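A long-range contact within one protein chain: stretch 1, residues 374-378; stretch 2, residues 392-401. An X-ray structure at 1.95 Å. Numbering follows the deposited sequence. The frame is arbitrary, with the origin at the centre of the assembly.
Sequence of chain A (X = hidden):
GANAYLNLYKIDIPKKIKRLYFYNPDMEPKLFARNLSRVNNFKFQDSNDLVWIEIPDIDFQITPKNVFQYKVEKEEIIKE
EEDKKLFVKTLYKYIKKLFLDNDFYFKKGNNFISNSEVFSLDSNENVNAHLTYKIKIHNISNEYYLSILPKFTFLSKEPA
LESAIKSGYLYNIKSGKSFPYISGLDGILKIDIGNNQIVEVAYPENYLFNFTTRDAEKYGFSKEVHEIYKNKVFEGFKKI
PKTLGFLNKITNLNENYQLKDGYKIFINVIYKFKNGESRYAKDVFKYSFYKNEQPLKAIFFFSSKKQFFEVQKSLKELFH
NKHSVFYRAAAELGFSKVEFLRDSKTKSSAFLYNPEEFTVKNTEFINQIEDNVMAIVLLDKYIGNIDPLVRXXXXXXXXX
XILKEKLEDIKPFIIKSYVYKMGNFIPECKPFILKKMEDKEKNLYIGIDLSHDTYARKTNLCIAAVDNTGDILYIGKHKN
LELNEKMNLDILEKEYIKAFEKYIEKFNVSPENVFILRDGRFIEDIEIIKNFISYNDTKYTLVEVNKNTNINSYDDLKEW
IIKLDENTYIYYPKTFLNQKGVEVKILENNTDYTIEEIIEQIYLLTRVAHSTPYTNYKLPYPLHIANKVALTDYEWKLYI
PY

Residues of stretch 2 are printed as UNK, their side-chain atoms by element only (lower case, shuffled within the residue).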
ATOM      1  N   MET A 374      -1.644 -23.194  19.998  1.00 30.37           N
ATOM      2  CA  MET A 374      -2.328 -21.928  19.793  1.00 17.11           C
ATOM      3  C   MET A 374      -2.798 -21.357  21.123  1.00 16.92           C
ATOM      4  O   MET A 374      -3.337 -22.073  21.970  1.00 23.40           O
ATOM      5  CB  MET A 374      -3.526 -22.118  18.866  1.00 16.34           C
ATOM      6  CG  MET A 374      -3.181 -22.784  17.551  1.00 36.48           C
ATOM      7  SD  MET A 374      -2.104 -21.742  16.559  1.00 65.87           S
ATOM      8  CE  MET A 374      -1.533 -22.923  15.352  1.00 43.81           C
ATOM      9  N   ALA A 375      -2.599 -20.059  21.303  1.00 13.93           N
ATOM     10  CA  ALA A 375      -3.136 -19.345  22.453  1.00 16.48           C
ATOM     11  C   ALA A 375      -4.367 -18.584  21.974  1.00 19.04           C
ATOM     12  O   ALA A 375      -4.257 -17.526  21.351  1.00 18.05           O
ATOM     13  CB  ALA A 375      -2.094 -18.418  23.063  1.00 16.35           C
ATOM     14  N   ILE A 376      -5.544 -19.141  22.254  1.00 14.11           N
ATOM     15  CA  ILE A 376      -6.813 -18.481  21.949  1.00 14.23           C
ATOM     16  C   ILE A 376      -7.031 -17.413  23.017  1.00 20.25           C
ATOM     17  O   ILE A 376      -7.434 -17.710  24.146  1.00 25.30           O
ATOM     18  CB  ILE A 376      -7.973 -19.478  21.891  1.00 19.73           C
ATOM     19  CG1 ILE A 376      -7.748 -20.472  20.744  1.00 24.73           C
ATOM     20  CG2 ILE A 376      -9.297 -18.746  21.712  1.00 19.94           C
ATOM     21  CD1 ILE A 376      -8.615 -21.711  20.820  1.00 21.96           C
ATOM     22  N   VAL A 377      -6.756 -16.165  22.662  1.00 21.07           N
ATOM     23  CA  VAL A 377      -6.768 -15.050  23.598  1.00 11.81           C
ATOM     24  C   VAL A 377      -7.994 -14.205  23.287  1.00 20.52           C
ATOM     25  O   VAL A 377      -8.095 -13.620  22.200  1.00 16.92           O
ATOM     26  CB  VAL A 377      -5.484 -14.218  23.499  1.00 18.93           C
ATOM     27  CG1 VAL A 377      -5.512 -13.068  24.494  1.00 30.81           C
ATOM     28  CG2 VAL A 377      -4.273 -15.112  23.722  1.00 20.71           C
ATOM     29  N   LEU A 378      -8.932 -14.153  24.227  1.00 21.48           N
ATOM     30  CA  LEU A 378     -10.175 -13.425  24.020  1.00 21.27           C
ATOM     31  C   LEU A 378      -9.970 -11.952  24.347  1.00 23.03           C
ATOM     32  O   LEU A 378      -9.610 -11.602  25.477  1.00 17.95           O
ATOM     33  CB  LEU A 378     -11.294 -14.018  24.875  1.00 18.29           C
ATOM     34  CG  LEU A 378     -11.940 -15.308  24.367  1.00 27.15           C
ATOM     35  CD1 LEU A 378     -11.065 -16.525  24.646  1.00 29.50           C
ATOM     36  CD2 LEU A 378     -13.323 -15.477  24.982  1.00 35.29           C
ATOM     37  N   UNK A 392       4.791  -9.082  25.228  1.00 29.90           N
ATOM     38  CA  UNK A 392       4.886  -9.693  26.547  1.00 34.65           C
ATOM     39  C   UNK A 392       4.418 -11.140  26.578  1.00 34.18           C
ATOM     40  O   UNK A 392       4.622 -11.820  27.591  1.00 34.45           O
ATOM     41  n   UNK A 392       3.497  -6.540  27.756  1.00 29.35           N
ATOM     42  c   UNK A 392       4.077  -8.878  27.558  1.00 35.02           C
ATOM     43  o   UNK A 392       5.646  -7.087  27.396  1.00 33.40           O
ATOM     44  c   UNK A 392       4.474  -7.420  27.568  1.00 30.85           C
ATOM     45  N   UNK A 393       3.804 -11.625  25.505  1.00 33.96           N
ATOM     46  CA  UNK A 393       3.259 -12.968  25.507  1.00 30.99           C
ATOM     47  C   UNK A 393       4.382 -14.003  25.496  1.00 32.18           C
ATOM     48  O   UNK A 393       5.453 -13.761  24.930  1.00 36.06           O
ATOM     49  c   UNK A 393       0.122 -13.499  25.377  1.00 24.37           C
ATOM     50  c   UNK A 393      -0.054 -16.058  24.388  1.00 28.83           C
ATOM     51  c   UNK A 393       1.046 -15.290  24.108  1.00 31.58           C
ATOM     52  c   UNK A 393       1.150 -14.003  24.598  1.00 33.14           C
ATOM     53  c   UNK A 393      -0.987 -14.264  25.658  1.00 25.78           C
ATOM     54  c   UNK A 393      -1.075 -15.546  25.162  1.00 26.67           C
ATOM     55  c   UNK A 393       2.353 -13.173  24.301  1.00 35.08           C
ATOM     56  N   UNK A 394       4.169 -15.158  26.129  1.00 31.06           N
ATOM     57  CA  UNK A 394       5.191 -16.214  26.100  1.00 31.43           C
ATOM     58  C   UNK A 394       5.521 -16.610  24.668  1.00 36.69           C
ATOM     59  O   UNK A 394       4.631 -16.821  23.841  1.00 29.10           O
ATOM     60  c   UNK A 394       3.015 -15.526  26.969  1.00 29.52           C
ATOM     61  c   UNK A 394       4.536 -17.364  26.875  1.00 32.89           C
ATOM     62  c   UNK A 394       3.517 -16.707  27.747  1.00 32.27           C
ATOM     63  N   UNK A 395       6.819 -16.706  24.378  1.00 32.63           N
ATOM     64  CA  UNK A 395       7.272 -16.926  23.013  1.00 31.86           C
ATOM     65  C   UNK A 395       7.088 -18.362  22.547  1.00 23.00           C
ATOM     66  O   UNK A 395       7.167 -18.621  21.342  1.00 40.97           O
ATOM     67  o   UNK A 395       8.087 -14.237  22.781  1.00 79.84           O
ATOM     68  o   UNK A 395      10.016 -14.700  23.720  1.00 77.78           O
ATOM     69  c   UNK A 395       8.965 -15.049  23.143  1.00 71.37           C
ATOM     70  c   UNK A 395       8.742 -16.524  22.877  1.00 49.93           C
ATOM     71  N   UNK A 396       6.845 -19.300  23.459  1.00 31.56           N
ATOM     72  CA  UNK A 396       6.600 -20.678  23.058  1.00 32.98           C
ATOM     73  C   UNK A 396       5.151 -20.929  22.661  1.00 23.96           C
ATOM     74  O   UNK A 396       4.801 -22.069  22.342  1.00 33.90           O
ATOM     75  o   UNK A 396       6.003 -20.187  25.799  1.00 32.58           O
ATOM     76  n   UNK A 396       6.064 -22.380  26.277  1.00 32.58           N
ATOM     77  c   UNK A 396       7.012 -21.636  24.181  1.00 29.72           C
ATOM     78  c   UNK A 396       6.314 -21.338  25.492  1.00 33.70           C
ATOM     79  N   UNK A 397       4.308 -19.901  22.660  1.00 22.45           N
ATOM     80  CA  UNK A 397       2.917 -20.019  22.252  1.00 22.28           C
ATOM     81  C   UNK A 397       2.670 -19.223  20.978  1.00 21.70           C
ATOM     82  O   UNK A 397       3.278 -18.173  20.752  1.00 27.28           O
ATOM     83  c   UNK A 397       1.156 -19.522  25.716  1.00 26.64           C
ATOM     84  c   UNK A 397       1.697 -21.684  24.589  1.00 22.38           C
ATOM     85  c   UNK A 397       1.972 -19.522  23.351  1.00 22.83           C
ATOM     86  c   UNK A 397       2.060 -20.214  24.712  1.00 23.36           C
ATOM     87  N   UNK A 398       1.765 -19.736  20.149  1.00 20.00           N
ATOM     88  CA  UNK A 398       1.366 -19.075  18.911  1.00 16.60           C
ATOM     89  C   UNK A 398       0.159 -18.204  19.248  1.00 17.62           C
ATOM     90  O   UNK A 398      -0.954 -18.703  19.428  1.00 14.05           O
ATOM     91  c   UNK A 398       1.046 -20.085  17.807  1.00 17.08           C
ATOM     92  c   UNK A 398       1.994 -22.087  16.534  1.00 27.58           C
ATOM     93  c   UNK A 398       2.260 -20.978  17.534  1.00 25.77           C
ATOM     94  c   UNK A 398       0.621 -19.367  16.531  1.00 15.40           C
ATOM     95  N   UNK A 399       0.385 -16.898  19.332  1.00 16.30           N
ATOM     96  CA  UNK A 399      -0.648 -15.965  19.760  1.00 19.87           C
ATOM     97  C   UNK A 399      -1.759 -15.893  18.717  1.00 31.99           C
ATOM     98  O   UNK A 399      -1.508 -15.572  17.549  1.00 22.70           O
ATOM     99  c   UNK A 399      -0.046 -12.248  20.846  1.00 20.86           C
ATOM    100  c   UNK A 399      -0.910 -13.440  20.481  1.00 32.35           C
ATOM    101  c   UNK A 399      -0.028 -14.590  20.000  1.00 22.93           C
ATOM    102  c   UNK A 399      -1.734 -13.876  21.666  1.00 32.37           C
ATOM    103  N   UNK A 400      -2.990 -16.193  19.136  1.00 24.85           N
ATOM    104  CA  UNK A 400      -4.150 -16.221  18.246  1.00 15.87           C
ATOM    105  C   UNK A 400      -5.305 -15.471  18.894  1.00 16.57           C
ATOM    106  O   UNK A 400      -6.251 -16.086  19.406  1.00 18.03           O
ATOM    107  o   UNK A 400      -4.314 -17.050  15.212  1.00 25.17           O
ATOM    108  c   UNK A 400      -4.553 -17.659  17.907  1.00 13.25           C
ATOM    109  n   UNK A 400      -2.559 -18.394  14.820  1.00 21.91           N
ATOM    110  c   UNK A 400      -3.549 -18.410  17.034  1.00 22.56           C
ATOM    111  c   UNK A 400      -3.505 -17.891  15.604  1.00 24.94           C
ATOM    112  N   UNK A 401      -5.278 -14.141  18.866  1.00 18.07           N
ATOM    113  CA  UNK A 401      -6.347 -13.368  19.508  1.00 14.15           C
ATOM    114  C   UNK A 401      -7.629 -13.397  18.690  1.00 22.15           C
ATOM    115  O   UNK A 401      -7.621 -13.581  17.472  1.00 24.94           O
ATOM    116  c   UNK A 401      -4.251 -13.272  18.274  1.00 17.82           C
ATOM    117  c   UNK A 401      -5.772 -11.948  19.584  1.00 18.97           C
ATOM    118  c   UNK A 401      -4.316 -12.064  19.145  1.00 29.03           C
TER

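Position 392 carries two carbons, the second bearing one oxygen and one nitrogen: the short amide of Asn392. It lies beyond reach of stretch 1. An amide suits this partly exposed place, where its ND2 is hydrogen-bonded elsewhere in the structure.

At position 393 one carbon leads to a ring of six carbons with no heteroatom, and ring carbons lie against CB of Ala375 and CG2 of Val377. This is Phe393, the first residue after a helix to leave helical phi/psi, and its CA-to-CB bond points toward stretch 1. CE2 of Phe393 lies 3.4 Å from CB of Ala375, which sits at the ring edge, and CZ of Phe393 lies 3.5 Å from CG2 of Val377. A flat, apolar ring suits this place because it spans from the loop to these apolar side chains.

Position 394 has three carbons closing a ring onto the backbone nitrogen and makes no contact with stretch 1: Pro394. It is the first residue of a type I beta turn, whose phi/psi are carried by positions 395 and 396; proline's fixed phi stiffens the approach.

Position 395 has two carbons, the second carrying two oxygens, the short carboxylate of Asp395. Exposed and far from the strand, it is a charged group at ease in solvent.

Position 396 again shows two carbons with one oxygen and one nitrogen on the second; this is Asn396, also out of reach. Asparagine is common in the middle of turns, and its ND2 is hydrogen-bonded elsewhere in the structure.

Position 397 has four carbons forked at the second, the first of them near CB of Ala375: Leu397. Its N closes the turn through a weak hydrogen bond to O of Pro394, 3.3 Å away. The side chain is buried, as its apolar character favours, and CB of Leu397 lies 4.2 Å from CB of Ala375.

Four carbons recur at position 398, but the fork is at the first, one arm is two carbons long, and the short arm meets SD of Met374: Ile398. Such beta-branching is common in strands. Its CG2 packs 3.6 Å from SD of Met374, while its O accepts a hydrogen bond from N of Ala375 at 2.8 Å.

Position 399 has four carbons forked at the second, one tip touching CG2 of Val377, hence Leu399. Its apolar, branched end fits that methyl, with CD1 of Leu399 3.5 Å from CG2 of Val377.

Position 400 shows three carbons, the third with an oxygen and a nitrogen, and a carbon near SD of Met374: Gln400. Its aliphatic portion suits the thioether, with CG 3.7 Å from SD of Met374. Its N donates to O of Ala375 at 2.9 Å, and its O accepts from N of Val377 at 3.3 Å.

At position 401 three carbons again close onto the nitrogen, and CA approaches O of Val377: Pro401. Lacking an N-H, it offers no backbone donor, but its CA makes a CA-H...O contact of 3.2 Å with O of Val377.

The contact is thus a parallel strand pairing held by three backbone hydrogen bonds. Phe393, Leu397 and Leu399 pack with Ala375 and Val377 on one face, Ile398 and Gln400 with Met374 on the other.

Stretch 2, residues 392-401: NFPDNLILQP
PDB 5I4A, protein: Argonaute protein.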